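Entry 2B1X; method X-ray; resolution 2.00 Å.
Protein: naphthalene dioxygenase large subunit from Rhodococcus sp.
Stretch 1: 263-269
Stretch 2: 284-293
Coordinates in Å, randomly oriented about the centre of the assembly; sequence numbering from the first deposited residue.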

# COMPACT_ATOMS: atom_id res chain seq x y z
N PRO A 263 14.39 -46.93 10.78
CA PRO A 263 15.84 -46.82 10.77
C PRO A 263 16.34 -45.86 11.85
O PRO A 263 15.78 -44.78 12.05
CB PRO A 263 16.14 -46.28 9.37
CG PRO A 263 15.04 -46.85 8.52
CD PRO A 263 13.83 -46.90 9.41
N GLU A 264 17.39 -46.28 12.56
CA GLU A 264 18.00 -45.44 13.59
C GLU A 264 18.60 -44.17 13.01
O GLU A 264 18.96 -44.13 11.83
CB GLU A 264 19.06 -46.21 14.35
CG GLU A 264 18.51 -47.39 15.14
CD GLU A 264 19.58 -48.19 15.87
OE1 GLU A 264 20.79 -48.04 15.55
OE2 GLU A 264 19.20 -48.96 16.77
N PHE A 265 18.68 -43.14 13.84
CA PHE A 265 19.32 -41.90 13.46
C PHE A 265 18.63 -41.30 12.23
O PHE A 265 19.28 -40.82 11.31
CB PHE A 265 20.82 -42.13 13.21
CG PHE A 265 21.55 -42.78 14.38
CD1 PHE A 265 22.12 -44.05 14.24
CD2 PHE A 265 21.66 -42.12 15.60
CE1 PHE A 265 22.81 -44.64 15.30
CE2 PHE A 265 22.31 -42.71 16.67
CZ PHE A 265 22.90 -43.98 16.52
N MET A 266 17.30 -41.37 12.22
CA MET A 266 16.47 -40.76 11.18
C MET A 266 16.79 -41.33 9.81
O MET A 266 16.53 -40.71 8.77
CB MET A 266 16.66 -39.23 11.14
CG MET A 266 16.22 -38.53 12.40
SD MET A 266 16.22 -36.77 12.16
CE MET A 266 14.60 -36.58 11.29
N GLY A 267 17.39 -42.52 9.80
CA GLY A 267 17.85 -43.11 8.55
C GLY A 267 18.92 -42.32 7.81
O GLY A 267 19.05 -42.43 6.58
N LEU A 268 19.73 -41.55 8.53
CA LEU A 268 20.85 -40.85 7.91
C LEU A 268 21.82 -41.81 7.24
O LEU A 268 21.93 -42.99 7.63
CB LEU A 268 21.58 -40.00 8.92
CG LEU A 268 20.85 -38.72 9.33
CD1 LEU A 268 21.52 -38.17 10.56
CD2 LEU A 268 20.80 -37.69 8.18
N PRO A 269 22.53 -41.33 6.21
CA PRO A 269 23.48 -42.18 5.50
C PRO A 269 24.57 -42.73 6.43
O PRO A 269 24.93 -42.12 7.46
CB PRO A 269 24.09 -41.25 4.45
CG PRO A 269 23.04 -40.17 4.26
CD PRO A 269 22.48 -39.97 5.63
N GLN A 284 24.05 -37.90 24.00
CA GLN A 284 23.47 -37.24 22.82
C GLN A 284 23.08 -38.31 21.80
O GLN A 284 21.97 -38.25 21.24
CB GLN A 284 24.45 -36.23 22.21
CG GLN A 284 24.64 -34.99 23.07
CD GLN A 284 25.75 -34.10 22.61
OE1 GLN A 284 26.82 -34.59 22.25
NE2 GLN A 284 25.51 -32.79 22.61
N VAL A 285 23.97 -39.28 21.59
CA VAL A 285 23.75 -40.35 20.62
C VAL A 285 22.46 -41.14 20.91
O VAL A 285 21.66 -41.41 19.99
CB VAL A 285 24.96 -41.32 20.56
CG1 VAL A 285 24.64 -42.56 19.71
CG2 VAL A 285 26.22 -40.62 20.02
N GLU A 286 22.27 -41.52 22.18
CA GLU A 286 21.08 -42.27 22.57
C GLU A 286 19.77 -41.45 22.52
O GLU A 286 18.71 -42.00 22.23
CB GLU A 286 21.27 -42.97 23.93
CG GLU A 286 22.29 -44.10 23.92
CD GLU A 286 22.17 -45.03 22.71
OE1 GLU A 286 21.05 -45.55 22.46
OE2 GLU A 286 23.19 -45.22 22.01
N ILE A 287 19.84 -40.16 22.79
CA ILE A 287 18.66 -39.30 22.57
C ILE A 287 18.32 -39.22 21.08
O ILE A 287 17.14 -39.29 20.71
CB ILE A 287 18.86 -37.90 23.22
CG1 ILE A 287 18.73 -38.01 24.75
CG2 ILE A 287 17.92 -36.86 22.61
CD1 ILE A 287 19.24 -36.78 25.53
N PHE A 288 19.34 -39.11 20.22
CA PHE A 288 19.09 -38.99 18.78
C PHE A 288 18.64 -40.30 18.14
O PHE A 288 17.90 -40.30 17.15
CB PHE A 288 20.31 -38.45 18.04
CG PHE A 288 20.05 -38.12 16.58
CD1 PHE A 288 18.97 -37.31 16.21
CD2 PHE A 288 20.91 -38.58 15.59
CE1 PHE A 288 18.73 -36.97 14.86
CE2 PHE A 288 20.69 -38.25 14.24
CZ PHE A 288 19.59 -37.45 13.88
N ARG A 289 19.09 -41.43 18.69
CA ARG A 289 18.93 -42.72 18.02
C ARG A 289 17.50 -43.03 17.48
O ARG A 289 17.36 -43.49 16.33
CB ARG A 289 19.42 -43.85 18.90
CG ARG A 289 19.50 -45.19 18.20
CD ARG A 289 19.88 -46.36 19.12
NE ARG A 289 21.23 -46.19 19.67
CZ ARG A 289 22.35 -46.57 19.05
NH1 ARG A 289 22.29 -47.14 17.85
NH2 ARG A 289 23.52 -46.36 19.62
N PRO A 290 16.47 -42.85 18.31
CA PRO A 290 15.09 -43.14 17.89
C PRO A 290 14.30 -41.90 17.39
O PRO A 290 13.09 -41.95 17.31
CB PRO A 290 14.47 -43.66 19.18
CG PRO A 290 15.18 -42.90 20.27
CD PRO A 290 16.50 -42.40 19.71
N THR A 291 14.97 -40.81 17.05
CA THR A 291 14.26 -39.58 16.65
C THR A 291 13.58 -39.69 15.30
O THR A 291 14.13 -40.28 14.36
CB THR A 291 15.27 -38.42 16.62
OG1 THR A 291 15.64 -38.11 17.97
CG2 THR A 291 14.63 -37.12 16.07
N ALA A 292 12.36 -39.13 15.21
CA ALA A 292 11.67 -38.86 13.95
C ALA A 292 11.47 -37.35 13.68
O ALA A 292 11.54 -36.88 12.53
CB ALA A 292 10.32 -39.57 13.94
N PHE A 293 11.19 -36.59 14.74
CA PHE A 293 11.01 -35.14 14.64
C PHE A 293 11.70 -34.40 15.77
O PHE A 293 11.61 -34.81 16.94
CB PHE A 293 9.53 -34.75 14.70
CG PHE A 293 8.68 -35.49 13.74
CD1 PHE A 293 7.87 -36.53 14.17
CD2 PHE A 293 8.68 -35.14 12.39
CE1 PHE A 293 7.07 -37.22 13.29
CE2 PHE A 293 7.89 -35.85 11.49
CZ PHE A 293 7.10 -36.90 11.94
O HOH W 1 15.66 -42.46 14.38

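The apolar centre of the contact is built around two phenylalanine rings, F265 from the first stretch and F288 from the helix that opens the second. F265 CD2 lies 3.6 Å from F288 CD2, and this approach is made near the plane of the F265 ring, so the two aromatics meet without a face-to-face stack. Although the CA-to-CB bonds of both residues point sideways, the rings themselves reach inward. The edge of F265 also meets V285, four residues before R289: F265 CE2 is 3.8 Å from V285 CG1 and 3.6 Å from V285 O.

The F288 ring gathers two further side chains. L268, whose CA-to-CB bond points toward the second stretch, places CD1 3.8 Å from F288 CE2 at the ring edge. M266 SD comes within 3.7 Å of F288 CE1; the sulfur is 4.8 Å from the ring centroid and 71° off its normal, an oblique sulfur-aromatic contact. On either side of the sulfur in the chain, M266 CG lies 3.4 Å from T291 O and M266 CE 3.3 Å from A292 O, carbonyls at and just after the end of the turn.

The backbones approach most closely where the CA atoms of F265 and R289 stand 4.6 Å apart. There F265 N donates to R289 O at 2.8 Å, and the angle of 171° marks a nearly linear hydrogen bond. E264 CA adds a CH contact to the same oxygen, R289 O, at 3.4 Å. The first stretch has no regular secondary structure, but F265, M266 and G267 all have positive phi, and the hydrogen bonds G267 N to E264 O (3.0 Å) and L268 N to F265 O (2.9 Å) hold its bend. In the second stretch, a type I turn runs from F288 to T291, with T291 N bonded to F288 O at 3.0 Å. Water 1 links the two backbones: it accepts from M266 N at 2.9 Å and lies within hydrogen-bonding reach of R289 O (2.8 Å) and T291 O (2.7 Å).

R289 carries the contact from apolar to polar. Its CG sits over one face of F265, 4.3 Å from the centroid and 23° off the normal, a CH-pi geometry, while F265 CZ lies over a face of the guanidinium, 3.5 Å from R289 NH1. Charge is met around the guanidinium edge: R289 NH1 forms a salt bridge with E264 OE1 at 2.9 Å, its hydrogen bond bent to 134°. Within the second stretch, R289 NE and NH2 bond E286 OE1 and OE2 at 2.9 and 2.7 Å, so the arginine joins two exposed glutamates.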